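Local coordinates for protein UDP-L-Rhamnose Synthase (Acanthamoeba polyphaga mimivirus, PDB 7JID) that probably makes UDP-L-rhamnose as an NADP-dependent oxidoreductase of the RmlD-like Rossmann family, and holds NADP together with the UDP-sugar, at residues P90-F95 with L149-F153; E123-E128 with N260-K266; M192-M198 with N215-P219; L230-K236 with V285-F290. All blocks are in the same frame, centred on the assembly; numbering follows the deposited sequence.

Contact 1. Residues P90-F95 with L149-F153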
loop_
_atom_site.group_PDB
_atom_site.type_symbol
_atom_site.label_atom_id
_atom_site.label_comp_id
_atom_site.label_asym_id
_atom_site.label_seq_id
_atom_site.Cartn_x
_atom_site.Cartn_y
_atom_site.Cartn_z
ATOM N N PRO A 90 10.063 0.152 -0.699
ATOM C CA PRO A 90 10.427 -0.704 -1.831
ATOM C C PRO A 90 9.960 -0.142 -3.188
ATOM O O PRO A 90 10.704 -0.256 -4.136
ATOM C CB PRO A 90 9.714 -2.032 -1.463
ATOM C CG PRO A 90 9.783 -2.044 0.052
ATOM C CD PRO A 90 9.438 -0.605 0.422
ATOM N N LEU A 91 8.775 0.445 -3.276
ATOM C CA LEU A 91 8.273 0.997 -4.543
ATOM C C LEU A 91 9.154 2.199 -4.936
ATOM O O LEU A 91 9.397 2.360 -6.161
ATOM C CB LEU A 91 6.804 1.363 -4.427
ATOM C CG LEU A 91 5.825 0.341 -4.993
ATOM C CD1 LEU A 91 5.884 0.302 -6.511
ATOM C CD2 LEU A 91 6.079 -1.032 -4.416
ATOM N N CYS A 92 9.562 3.036 -3.982
ATOM C CA CYS A 92 10.440 4.212 -4.247
ATOM C C CYS A 92 11.746 3.718 -4.884
ATOM O O CYS A 92 12.185 4.252 -5.967
ATOM C CB CYS A 92 10.746 4.967 -2.967
ATOM S SG CYS A 92 9.336 5.943 -2.384
ATOM N N LEU A 93 12.329 2.667 -4.308
ATOM C CA LEU A 93 13.547 2.042 -4.868
ATOM C C LEU A 93 13.283 1.520 -6.273
ATOM O O LEU A 93 14.135 1.782 -7.187
ATOM C CB LEU A 93 14.025 0.944 -3.929
ATOM C CG LEU A 93 14.427 1.347 -2.514
ATOM C CD1 LEU A 93 14.962 0.127 -1.815
ATOM C CD2 LEU A 93 15.504 2.426 -2.511
ATOM N N ALA A 94 12.152 0.849 -6.524
ATOM C CA ALA A 94 11.808 0.355 -7.877
ATOM C C ALA A 94 11.744 1.534 -8.859
ATOM O O ALA A 94 12.418 1.484 -9.931
ATOM C CB ALA A 94 10.528 -0.411 -7.905
ATOM N N PHE A 95 11.002 2.577 -8.524
ATOM C CA PHE A 95 10.788 3.690 -9.478
ATOM C C PHE A 95 12.134 4.332 -9.790
ATOM O O PHE A 95 12.401 4.647 -10.958
ATOM C CB PHE A 95 9.865 4.768 -8.926
ATOM C CG PHE A 95 8.399 4.441 -9.072
ATOM C CD1 PHE A 95 7.819 4.336 -10.306
ATOM C CD2 PHE A 95 7.608 4.218 -7.962
ATOM C CE1 PHE A 95 6.489 3.982 -10.464
ATOM C CE2 PHE A 95 6.272 3.915 -8.113
ATOM C CZ PHE A 95 5.704 3.770 -9.350
ATOM N N LEU A 149 2.822 -5.364 -7.001
ATOM C CA LEU A 149 3.311 -4.097 -7.591
ATOM C C LEU A 149 4.668 -4.332 -8.237
ATOM O O LEU A 149 4.969 -3.728 -9.307
ATOM C CB LEU A 149 3.366 -2.994 -6.528
ATOM C CG LEU A 149 1.993 -2.477 -6.119
ATOM C CD1 LEU A 149 2.066 -1.725 -4.799
ATOM C CD2 LEU A 149 1.432 -1.592 -7.215
ATOM N N MET A 150 5.451 -5.262 -7.706
ATOM C CA MET A 150 6.804 -5.530 -8.275
ATOM C C MET A 150 6.698 -6.156 -9.667
ATOM O O MET A 150 7.657 -6.003 -10.450
ATOM C CB MET A 150 7.663 -6.396 -7.362
ATOM C CG MET A 150 8.102 -5.679 -6.116
ATOM S SD MET A 150 9.186 -4.241 -6.462
ATOM C CE MET A 150 9.381 -3.606 -4.791
ATOM N N HIS A 151 5.569 -6.772 -9.996
ATOM C CA HIS A 151 5.364 -7.408 -11.320
ATOM C C HIS A 151 5.276 -6.309 -12.385
ATOM O O HIS A 151 5.496 -6.627 -13.561
ATOM C CB HIS A 151 4.140 -8.320 -11.289
ATOM C CG HIS A 151 4.395 -9.640 -10.628
ATOM N ND1 HIS A 151 4.510 -9.794 -9.229
ATOM C CD2 HIS A 151 4.499 -10.891 -11.150
ATOM C CE1 HIS A 151 4.726 -11.073 -8.953
ATOM N NE2 HIS A 151 4.625 -11.769 -10.113
ATOM N N PHE A 152 4.945 -5.067 -12.020
ATOM C CA PHE A 152 4.988 -3.915 -12.960
ATOM C C PHE A 152 6.428 -3.499 -13.288
ATOM O O PHE A 152 6.598 -2.643 -14.199
ATOM C CB PHE A 152 4.218 -2.720 -12.397
ATOM C CG PHE A 152 2.741 -2.943 -12.411
ATOM C CD1 PHE A 152 2.032 -2.871 -13.589
ATOM C CD2 PHE A 152 2.051 -3.185 -11.243
ATOM C CE1 PHE A 152 0.661 -3.080 -13.597
ATOM C CE2 PHE A 152 0.676 -3.375 -11.249
ATOM C CZ PHE A 152 -0.012 -3.364 -12.439
ATOM N N PHE A 153 7.437 -4.084 -12.627
ATOM C CA PHE A 153 8.867 -3.800 -12.831
ATOM C C PHE A 153 9.613 -5.085 -13.245
ATOM O O PHE A 153 10.756 -5.242 -12.914
ATOM C CB PHE A 153 9.481 -3.216 -11.558
ATOM C CG PHE A 153 8.889 -1.906 -11.121
ATOM C CD1 PHE A 153 9.478 -0.710 -11.486
ATOM C CD2 PHE A 153 7.757 -1.876 -10.327
ATOM C CE1 PHE A 153 8.923 0.495 -11.088
ATOM C CE2 PHE A 153 7.211 -0.667 -9.911
ATOM C CZ PHE A 153 7.810 0.514 -10.281
#
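Phe153, at the end of segment 149-153, gives up more surface here than any other residue, and its ring is gripped by helix 79-99. Ala94 CB lies squarely over one face, 3.6 Å from the centroid in a CH-pi contact, while the ring edge points at the face of Phe95 in a T-shaped pair with centroids 5.2 Å apart and planes at 81°. Leu91 meets the same ring with its CD1, 3.8 Å from Phe153 CE2, while its CD2 lies 4.0 Å from Leu149 CB. Pairing of these two helices is characteristic of the short-chain dehydrogenase/reductase dimer, in which each subunit contributes two helices to a four-helix bundle; accordingly, Phe95 stacks on Phe152 of the second subunit and Leu91 packs on Leu149 of that subunit. Met150 reaches inward to the Rossmann sheet. Its CE touches Pro90 CB at 3.7 Å and lies 4.2 Å from Leu91 CD2, and the side chain also packs on Tyr106 and Val157 of strands 103-109 and 157-162.

Contact 2. Residues E123-E128 with N260-K266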
loop_
_atom_site.group_PDB
_atom_site.type_symbol
_atom_site.label_atom_id
_atom_site.label_comp_id
_atom_site.label_asym_id
_atom_site.label_seq_id
_atom_site.Cartn_x
_atom_site.Cartn_y
_atom_site.Cartn_z
ATOM N N GLU A 123 -1.037 -31.002 -6.752
ATOM C CA GLU A 123 -0.713 -29.596 -6.376
ATOM C C GLU A 123 0.807 -29.439 -6.337
ATOM O O GLU A 123 1.463 -30.233 -5.642
ATOM C CB GLU A 123 -1.330 -29.259 -5.032
ATOM C CG GLU A 123 -2.840 -29.070 -5.085
ATOM C CD GLU A 123 -3.452 -28.650 -3.768
ATOM O OE1 GLU A 123 -2.898 -28.985 -2.723
ATOM O OE2 GLU A 123 -4.520 -28.018 -3.787
ATOM N N LYS A 124 1.327 -28.553 -7.168
ATOM C CA LYS A 124 2.795 -28.377 -7.349
ATOM C C LYS A 124 3.281 -27.083 -6.690
ATOM O O LYS A 124 4.471 -26.821 -6.781
ATOM C CB LYS A 124 3.159 -28.393 -8.833
ATOM C CG LYS A 124 2.981 -29.735 -9.539
ATOM C CD LYS A 124 2.904 -30.914 -8.610
ATOM C CE LYS A 124 2.758 -32.256 -9.302
ATOM N NZ LYS A 124 3.993 -33.049 -9.131
ATOM N N GLY A 125 2.411 -26.323 -6.024
ATOM C CA GLY A 125 2.837 -25.140 -5.249
ATOM C C GLY A 125 2.495 -23.836 -5.946
ATOM O O GLY A 125 2.272 -23.835 -7.195
ATOM N N PHE A 126 2.509 -22.726 -5.214
ATOM C CA PHE A 126 2.200 -21.402 -5.776
ATOM C C PHE A 126 3.343 -21.002 -6.700
ATOM O O PHE A 126 4.534 -21.240 -6.375
ATOM C CB PHE A 126 1.938 -20.389 -4.659
ATOM C CG PHE A 126 0.662 -20.726 -3.939
ATOM C CD1 PHE A 126 -0.558 -20.285 -4.445
ATOM C CD2 PHE A 126 0.669 -21.496 -2.793
ATOM C CE1 PHE A 126 -1.729 -20.633 -3.798
ATOM C CE2 PHE A 126 -0.507 -21.822 -2.142
ATOM C CZ PHE A 126 -1.708 -21.362 -2.640
ATOM N N THR A 127 2.965 -20.452 -7.854
ATOM C CA THR A 127 3.918 -19.981 -8.867
ATOM C C THR A 127 4.211 -18.485 -8.716
ATOM O O THR A 127 3.480 -17.735 -8.018
ATOM C CB THR A 127 3.428 -20.329 -10.275
ATOM O OG1 THR A 127 2.343 -19.433 -10.495
ATOM C CG2 THR A 127 3.071 -21.798 -10.389
ATOM N N GLU A 128 5.189 -18.034 -9.498
ATOM C CA GLU A 128 5.604 -16.625 -9.539
ATOM C C GLU A 128 4.436 -15.780 -10.036
ATOM O O GLU A 128 4.257 -14.647 -9.538
ATOM C CB GLU A 128 6.849 -16.442 -10.393
ATOM C CG GLU A 128 8.069 -16.954 -9.696
ATOM C CD GLU A 128 8.332 -18.458 -9.686
ATOM O OE1 GLU A 128 7.647 -19.179 -10.471
ATOM O OE2 GLU A 128 9.281 -18.879 -9.036
ATOM N N ASN A 260 2.526 -22.704 3.264
ATOM C CA ASN A 260 2.377 -23.001 1.821
ATOM C C ASN A 260 3.575 -23.824 1.330
ATOM O O ASN A 260 4.596 -23.905 2.017
ATOM C CB ASN A 260 2.135 -21.716 1.037
ATOM C CG ASN A 260 3.360 -20.824 0.967
ATOM O OD1 ASN A 260 4.409 -21.294 0.562
ATOM N ND2 ASN A 260 3.160 -19.563 1.304
ATOM N N LEU A 261 3.395 -24.361 0.139
ATOM C CA LEU A 261 4.463 -24.762 -0.804
ATOM C C LEU A 261 4.583 -23.718 -1.894
ATOM O O LEU A 261 3.532 -23.392 -2.526
ATOM C CB LEU A 261 4.097 -26.102 -1.444
ATOM C CG LEU A 261 4.969 -26.569 -2.616
ATOM C CD1 LEU A 261 6.381 -26.878 -2.159
ATOM C CD2 LEU A 261 4.358 -27.793 -3.304
ATOM N N LEU A 262 5.803 -23.268 -2.152
ATOM C CA LEU A 262 6.129 -22.516 -3.384
ATOM C C LEU A 262 6.673 -23.477 -4.429
ATOM O O LEU A 262 7.529 -24.308 -4.119
ATOM C CB LEU A 262 7.152 -21.411 -3.106
ATOM C CG LEU A 262 6.778 -20.381 -2.044
ATOM C CD1 LEU A 262 8.003 -19.463 -1.840
ATOM C CD2 LEU A 262 5.499 -19.648 -2.380
ATOM N N ASN A 263 6.140 -23.348 -5.644
ATOM C CA ASN A 263 6.725 -24.030 -6.814
ATOM C C ASN A 263 8.053 -23.355 -7.157
ATOM O O ASN A 263 8.015 -22.135 -7.430
ATOM C CB ASN A 263 5.738 -23.995 -7.966
ATOM C CG ASN A 263 6.215 -24.746 -9.179
ATOM O OD1 ASN A 263 7.372 -24.674 -9.548
ATOM N ND2 ASN A 263 5.277 -25.329 -9.919
ATOM N N THR A 264 9.148 -24.099 -7.087
ATOM C CA THR A 264 10.469 -23.493 -7.370
ATOM C C THR A 264 11.029 -23.973 -8.707
ATOM O O THR A 264 12.211 -23.890 -8.854
ATOM C CB THR A 264 11.427 -23.724 -6.216
ATOM O OG1 THR A 264 11.565 -25.119 -5.985
ATOM C CG2 THR A 264 10.997 -22.983 -4.973
ATOM N N ASP A 265 10.210 -24.435 -9.632
ATOM C CA ASP A 265 10.720 -24.872 -10.953
ATOM C C ASP A 265 11.482 -23.739 -11.628
ATOM O O ASP A 265 12.506 -24.000 -12.302
ATOM C CB ASP A 265 9.583 -25.427 -11.799
ATOM C CG ASP A 265 8.971 -26.720 -11.272
ATOM O OD1 ASP A 265 9.536 -27.318 -10.322
ATOM O OD2 ASP A 265 7.958 -27.125 -11.839
ATOM N N LYS A 266 11.003 -22.514 -11.492
ATOM C CA LYS A 266 11.655 -21.395 -12.197
ATOM C C LYS A 266 13.094 -21.249 -11.691
ATOM O O LYS A 266 13.997 -21.144 -12.517
ATOM C CB LYS A 266 10.869 -20.097 -12.046
ATOM C CG LYS A 266 11.425 -18.959 -12.895
ATOM C CD LYS A 266 10.669 -17.691 -12.668
ATOM C CE LYS A 266 11.149 -16.558 -13.548
ATOM N NZ LYS A 266 10.384 -15.311 -13.351
HETATM O O HOH W 1 2.264 -25.307 -9.440
HETATM O O HOH W 2 8.426 -21.803 -10.355
#
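Two backbone hydrogen bonds tie these loops together: Phe126 N donates to Leu261 O at 3.0 Å, and Asn263 N donates to Phe126 O at 2.7 Å. Phe126 thus uses both its amide and its carbonyl on either side of Leu262, the pattern of a single parallel beta bridge. Gly125 lets the chains come this close: its CA is 3.3 Å from Leu261 O, a CB would clash with Leu261 and Asn263, and its positive phi also calls for glycine. The bridge joins the long loop that follows strand 103-109 of the Rossmann sheet to the segment leading into helix 265-270. Asn263 satisfies both ends of its amide, OD1 accepting from Asp265 N at 2.8 Å in an Asx turn and ND2 donating at 3.1 Å to a water that in turn donates to Gly125 O at 2.7 Å. A second water lies 2.7 Å from Glu128 OE1, 3.0 Å from Asn263 O and 2.9 Å from Lys266 N, accepting from the last. Other polar ends are met from outside: Glu128 OE2 by Asn215 N, Lys266 NZ by Thr213 O, and Asn260 ND2 by the carbonyls of Gly110 and Phe113.

Contact 3. Residues M192-M198 with N215-P219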
loop_
_atom_site.group_PDB
_atom_site.type_symbol
_atom_site.label_atom_id
_atom_site.label_comp_id
_atom_site.label_asym_id
_atom_site.label_seq_id
_atom_site.Cartn_x
_atom_site.Cartn_y
_atom_site.Cartn_z
ATOM N N MET A 192 10.780 -23.175 2.903
ATOM C CA MET A 192 11.680 -22.336 3.725
ATOM C C MET A 192 12.968 -22.059 2.958
ATOM O O MET A 192 13.258 -22.778 2.051
ATOM C CB MET A 192 12.008 -22.962 5.085
ATOM C CG MET A 192 10.838 -23.644 5.733
ATOM S SD MET A 192 11.190 -23.982 7.475
ATOM C CE MET A 192 9.627 -24.753 7.993
ATOM N N THR A 193 13.692 -21.044 3.400
ATOM C CA THR A 193 14.912 -20.517 2.744
ATOM C C THR A 193 16.097 -20.698 3.679
ATOM O O THR A 193 16.111 -20.070 4.734
ATOM C CB THR A 193 14.750 -19.033 2.419
ATOM O OG1 THR A 193 13.634 -18.842 1.548
ATOM C CG2 THR A 193 15.953 -18.472 1.687
ATOM N N ILE A 194 17.082 -21.526 3.285
ATOM C CA ILE A 194 18.357 -21.613 4.022
ATOM C C ILE A 194 19.298 -20.536 3.479
ATOM O O ILE A 194 19.736 -20.649 2.337
ATOM C CB ILE A 194 18.980 -23.014 3.968
ATOM C CG1 ILE A 194 18.004 -24.048 4.568
ATOM C CG2 ILE A 194 20.300 -22.954 4.723
ATOM C CD1 ILE A 194 18.453 -25.439 4.395
ATOM N N LEU A 195 19.492 -19.466 4.248
ATOM C CA LEU A 195 20.195 -18.272 3.721
ATOM C C LEU A 195 21.658 -18.616 3.443
ATOM O O LEU A 195 22.180 -18.087 2.475
ATOM C CB LEU A 195 20.072 -17.112 4.718
ATOM C CG LEU A 195 18.704 -16.451 4.790
ATOM C CD1 LEU A 195 18.697 -15.387 5.870
ATOM C CD2 LEU A 195 18.291 -15.855 3.454
ATOM N N ASP A 196 22.283 -19.495 4.230
ATOM C CA ASP A 196 23.696 -19.864 3.965
ATOM C C ASP A 196 23.832 -20.428 2.544
ATOM O O ASP A 196 24.802 -20.138 1.874
ATOM C CB ASP A 196 24.232 -20.817 5.020
ATOM C CG ASP A 196 24.067 -20.280 6.412
ATOM O OD1 ASP A 196 25.044 -19.695 6.935
ATOM O OD2 ASP A 196 22.976 -20.447 6.994
ATOM N N GLN A 197 22.844 -21.186 2.088
ATOM C CA GLN A 197 22.836 -21.833 0.768
ATOM C C GLN A 197 22.368 -20.875 -0.321
ATOM O O GLN A 197 22.869 -20.980 -1.478
ATOM C CB GLN A 197 21.980 -23.102 0.849
ATOM C CG GLN A 197 22.659 -24.156 1.694
ATOM C CD GLN A 197 21.744 -25.288 2.082
ATOM O OE1 GLN A 197 20.689 -25.459 1.474
ATOM N NE2 GLN A 197 22.162 -26.047 3.092
ATOM N N MET A 198 21.434 -19.980 -0.027
ATOM C CA MET A 198 20.729 -19.287 -1.123
ATOM C C MET A 198 21.216 -17.832 -1.256
ATOM O O MET A 198 20.955 -17.256 -2.292
ATOM C CB MET A 198 19.218 -19.436 -0.951
ATOM C CG MET A 198 18.821 -20.896 -0.934
ATOM S SD MET A 198 17.039 -21.188 -1.152
ATOM C CE MET A 198 16.877 -20.726 -2.878
ATOM N N ASN A 215 10.210 -17.424 -6.747
ATOM C CA ASN A 215 10.093 -18.172 -5.475
ATOM C C ASN A 215 11.511 -18.580 -5.081
ATOM O O ASN A 215 12.252 -19.106 -5.906
ATOM C CB ASN A 215 9.130 -19.348 -5.653
ATOM C CG ASN A 215 7.697 -18.922 -5.786
ATOM O OD1 ASN A 215 7.289 -17.856 -5.322
ATOM N ND2 ASN A 215 6.905 -19.736 -6.491
ATOM N N PHE A 216 11.893 -18.292 -3.853
ATOM C CA PHE A 216 13.299 -18.292 -3.428
ATOM C C PHE A 216 13.392 -19.039 -2.100
ATOM O O PHE A 216 14.009 -18.568 -1.150
ATOM C CB PHE A 216 13.850 -16.879 -3.400
ATOM C CG PHE A 216 15.322 -16.893 -3.660
ATOM C CD1 PHE A 216 15.803 -17.136 -4.933
ATOM C CD2 PHE A 216 16.199 -16.549 -2.657
ATOM C CE1 PHE A 216 17.181 -17.096 -5.156
ATOM C CE2 PHE A 216 17.566 -16.546 -2.876
ATOM C CZ PHE A 216 18.037 -16.783 -4.145
ATOM N N THR A 217 12.827 -20.237 -2.113
ATOM C CA THR A 217 12.947 -21.235 -1.033
ATOM C C THR A 217 13.698 -22.466 -1.558
ATOM O O THR A 217 13.689 -22.729 -2.780
ATOM C CB THR A 217 11.560 -21.611 -0.509
ATOM O OG1 THR A 217 10.785 -21.944 -1.656
ATOM C CG2 THR A 217 10.902 -20.487 0.271
ATOM N N ASN A 218 14.299 -23.252 -0.669
ATOM C CA ASN A 218 14.888 -24.559 -1.049
ATOM C C ASN A 218 13.752 -25.432 -1.559
ATOM O O ASN A 218 12.608 -25.322 -1.081
ATOM C CB ASN A 218 15.573 -25.269 0.110
ATOM C CG ASN A 218 16.834 -24.610 0.644
ATOM O OD1 ASN A 218 16.794 -23.534 1.245
ATOM N ND2 ASN A 218 17.961 -25.271 0.395
ATOM N N PRO A 219 14.005 -26.245 -2.589
ATOM C CA PRO A 219 12.946 -27.116 -3.093
ATOM C C PRO A 219 12.322 -27.982 -1.988
ATOM O O PRO A 219 13.060 -28.488 -1.115
ATOM C CB PRO A 219 13.640 -27.937 -4.160
ATOM C CG PRO A 219 14.666 -26.981 -4.689
ATOM C CD PRO A 219 15.208 -26.240 -3.453
HETATM O O HOH W 3 11.592 -25.430 1.536
#
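A single residue, Asn218, stitches the two segments together with backbone and side chain alike. Its N donates to Met192 O at 3.0 Å, its OD1 accepts from Ile194 N at 2.9 Å, and its ND2 donates to Gln197 OE1 at 2.9 Å. The side-chain amide therefore bridges the N-cap residue of helix 195-207 and that helix's first turn; ND2 also bonds Pro275 O, so it links a third part of the chain. Beside it, Thr193 OG1 donates to Phe216 O at 2.7 Å and takes a further hydrogen bond from Arg163 N, while a water joins Met192 N and Asn218 O, 2.8 Å from each. The apolar half of the contact belongs to Met198, modelled in two conformers. In the one described, its CE stands 4.0 Å above the centroid of the Phe216 ring, almost on the normal, and SD completes a Met-aromatic contact. Leu267 of helix 265-270 packs against both side chains. Segment 215-219 runs off the C-terminal end of strand 212-215, an edge strand of the six-stranded parallel sheet, and the Met192 side chain lies about 6 Å from the bound UDP-sugar: this is the ligand-binding edge of a Rossmann fold.

Contact 4. Residues L230-K236 with V285-F290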
loop_
_atom_site.group_PDB
_atom_site.type_symbol
_atom_site.label_atom_id
_atom_site.label_comp_id
_atom_site.label_asym_id
_atom_site.label_seq_id
_atom_site.Cartn_x
_atom_site.Cartn_y
_atom_site.Cartn_z
ATOM N N LEU A 230 15.401 -33.614 13.801
ATOM C CA LEU A 230 16.839 -33.670 13.421
ATOM C C LEU A 230 17.727 -33.135 14.531
ATOM O O LEU A 230 18.789 -33.720 14.775
ATOM C CB LEU A 230 17.066 -32.877 12.152
ATOM C CG LEU A 230 16.570 -33.543 10.881
ATOM C CD1 LEU A 230 16.610 -32.553 9.733
ATOM C CD2 LEU A 230 17.408 -34.788 10.567
ATOM N N ILE A 231 17.327 -32.044 15.177
ATOM C CA ILE A 231 18.169 -31.473 16.257
ATOM C C ILE A 231 18.256 -32.520 17.368
ATOM O O ILE A 231 19.363 -32.765 17.871
ATOM C CB ILE A 231 17.568 -30.146 16.733
ATOM C CG1 ILE A 231 17.704 -29.089 15.642
ATOM C CG2 ILE A 231 18.188 -29.747 18.053
ATOM C CD1 ILE A 231 16.897 -27.822 15.880
ATOM N N ARG A 232 17.138 -33.158 17.682
ATOM C CA ARG A 232 17.098 -34.185 18.742
ATOM C C ARG A 232 18.011 -35.354 18.353
ATOM O O ARG A 232 18.879 -35.755 19.169
ATOM C CB ARG A 232 15.680 -34.697 18.950
ATOM C CG ARG A 232 15.532 -35.795 19.999
ATOM C CD ARG A 232 14.152 -36.429 19.920
ATOM N NE ARG A 232 13.991 -37.049 18.619
ATOM C CZ ARG A 232 12.858 -37.204 17.961
ATOM N NH1 ARG A 232 11.712 -36.749 18.444
ATOM N NH2 ARG A 232 12.892 -37.767 16.765
ATOM N N ASP A 233 17.823 -35.866 17.144
ATOM C CA ASP A 233 18.451 -37.131 16.683
ATOM C C ASP A 233 19.930 -36.936 16.336
ATOM O O ASP A 233 20.661 -37.945 16.397
ATOM C CB ASP A 233 17.668 -37.703 15.511
ATOM C CG ASP A 233 16.298 -38.181 15.931
ATOM O OD1 ASP A 233 16.101 -38.419 17.129
ATOM O OD2 ASP A 233 15.449 -38.363 15.060
ATOM N N ILE A 234 20.376 -35.731 16.003
ATOM C CA ILE A 234 21.804 -35.434 15.695
ATOM C C ILE A 234 22.531 -34.996 16.978
ATOM O O ILE A 234 23.652 -35.516 17.222
ATOM C CB ILE A 234 21.958 -34.458 14.521
ATOM C CG1 ILE A 234 21.417 -35.054 13.225
ATOM C CG2 ILE A 234 23.412 -34.038 14.331
ATOM C CD1 ILE A 234 21.330 -34.055 12.127
ATOM N N HIS A 235 21.946 -34.119 17.788
ATOM C CA HIS A 235 22.672 -33.452 18.903
ATOM C C HIS A 235 22.062 -33.671 20.289
ATOM O O HIS A 235 22.849 -33.718 21.267
ATOM C CB HIS A 235 22.706 -31.954 18.659
ATOM C CG HIS A 235 23.511 -31.556 17.480
ATOM N ND1 HIS A 235 24.870 -31.811 17.378
ATOM C CD2 HIS A 235 23.148 -30.927 16.346
ATOM C CE1 HIS A 235 25.319 -31.336 16.237
ATOM N NE2 HIS A 235 24.273 -30.760 15.585
ATOM N N LYS A 236 20.743 -33.638 20.412
ATOM C CA LYS A 236 20.040 -33.412 21.707
ATOM C C LYS A 236 19.031 -34.519 21.977
ATOM O O LYS A 236 17.826 -34.352 21.818
ATOM C CB LYS A 236 19.372 -32.039 21.708
ATOM C CG LYS A 236 20.331 -30.864 21.678
ATOM C CD LYS A 236 19.605 -29.556 21.821
ATOM C CE LYS A 236 20.538 -28.372 21.822
ATOM N NZ LYS A 236 21.333 -28.303 23.068
ATOM N N VAL A 285 21.702 -28.370 10.593
ATOM C CA VAL A 285 21.652 -28.891 11.988
ATOM C C VAL A 285 22.994 -29.562 12.326
ATOM O O VAL A 285 23.453 -29.370 13.475
ATOM C CB VAL A 285 20.466 -29.845 12.185
ATOM C CG1 VAL A 285 20.535 -30.560 13.531
ATOM C CG2 VAL A 285 19.164 -29.067 12.055
ATOM N N SER A 286 23.599 -30.288 11.392
ATOM C CA SER A 286 24.881 -31.014 11.647
ATOM C C SER A 286 25.974 -30.018 12.060
ATOM O O SER A 286 26.830 -30.393 12.907
ATOM C CB SER A 286 25.285 -31.860 10.466
ATOM O OG SER A 286 25.838 -31.086 9.408
ATOM N N LYS A 287 25.893 -28.771 11.573
ATOM C CA LYS A 287 26.942 -27.731 11.728
ATOM C C LYS A 287 26.623 -26.770 12.881
ATOM O O LYS A 287 27.503 -25.960 13.221
ATOM C CB LYS A 287 27.085 -26.951 10.425
ATOM C CG LYS A 287 27.602 -27.785 9.268
ATOM C CD LYS A 287 27.558 -27.086 7.939
ATOM C CE LYS A 287 28.202 -27.906 6.844
ATOM N NZ LYS A 287 28.502 -27.061 5.667
ATOM N N MET A 288 25.423 -26.842 13.446
ATOM C CA MET A 288 24.860 -25.844 14.388
ATOM C C MET A 288 25.531 -25.970 15.748
ATOM O O MET A 288 25.672 -27.108 16.202
ATOM C CB MET A 288 23.376 -26.103 14.657
ATOM C CG MET A 288 22.516 -25.341 13.791
ATOM S SD MET A 288 20.844 -25.442 14.404
ATOM C CE MET A 288 20.258 -24.175 13.284
ATOM N N LYS A 289 25.813 -24.822 16.366
ATOM C CA LYS A 289 26.083 -24.659 17.816
ATOM C C LYS A 289 24.803 -24.307 18.566
ATOM O O LYS A 289 23.909 -23.693 17.951
ATOM C CB LYS A 289 27.083 -23.527 18.027
ATOM C CG LYS A 289 28.523 -23.921 17.772
ATOM C CD LYS A 289 29.444 -22.774 18.029
ATOM C CE LYS A 289 29.257 -21.669 17.021
ATOM N NZ LYS A 289 30.427 -20.763 17.019
ATOM N N PHE A 290 24.745 -24.667 19.853
ATOM C CA PHE A 290 23.625 -24.337 20.769
ATOM C C PHE A 290 24.190 -23.570 21.977
ATOM O O PHE A 290 25.034 -24.038 22.741
ATOM C CB PHE A 290 22.861 -25.613 21.122
ATOM C CG PHE A 290 22.355 -26.341 19.904
ATOM C CD1 PHE A 290 21.085 -26.101 19.396
ATOM C CD2 PHE A 290 23.165 -27.255 19.252
ATOM C CE1 PHE A 290 20.639 -26.772 18.270
ATOM C CE2 PHE A 290 22.724 -27.912 18.117
ATOM C CZ PHE A 290 21.457 -27.681 17.635
#
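This is a partly buried packing of two helix ends at the periphery of the chain, where the C-termini of helices 224-234 and 277-287 lie side by side and the last modelled residues fold back over them. Val285 is its apolar centre: its CG1 sits 3.8 Å from both Ile231 CG1 and Ile234 CD1, and its CG2 is 4.4 Å from Leu230 CB. Where helix 224-234 ends, His235 adds the one hydrogen bond between the segments, from its NE2 to Val285 O at 2.7 Å. That carbonyl also accepts from Met288 N at 3.2 Å. The backbone then turns out of the helix and carries Phe290 back, its ring edge approaching the face of His235 in an offset edge-to-face pair with centroids 5.3 Å apart. One face of the Phe290 ring receives Lys236 CE, 3.6 Å from the centroid, in a CH-pi contact, and its CE1 touches Ile231 CG2 at 3.9 Å. Helix 175-181 backs the interface through Ile176 and Leu180, which pack on Ile231. Such a helical cluster is consistent with the smaller C-terminal lobe of extended short-chain dehydrogenases, which lies beside the Rossmann sheet and helps to enclose the nucleotide sugar.

Contacts 1 and 3 are buried, contacts 2 and 4 only partly so. Contact 1, at the subunit interface, is apolar and aromatic, whereas contact 3, nearer the centre of the chain, relies largely on hydrogen bonds. Contact 2 is likewise polar but uses bridging backbones and waters. It joins the other two: His151 NE2 probably bonds Glu128 O at 3.0 Å, and Asn215 ND2, on strand 212-215, probably bonds Asn263 O at 2.8 Å. Contact 3 is nested in the loop contact 2 closes. Helix 277-287 serves contact 4 and, through Ile277, contact 3. Contact 4 stands apart, its centre 40 Å from that of contact 1, and combines helix packing with an exposed aromatic at the end of the modelled chain.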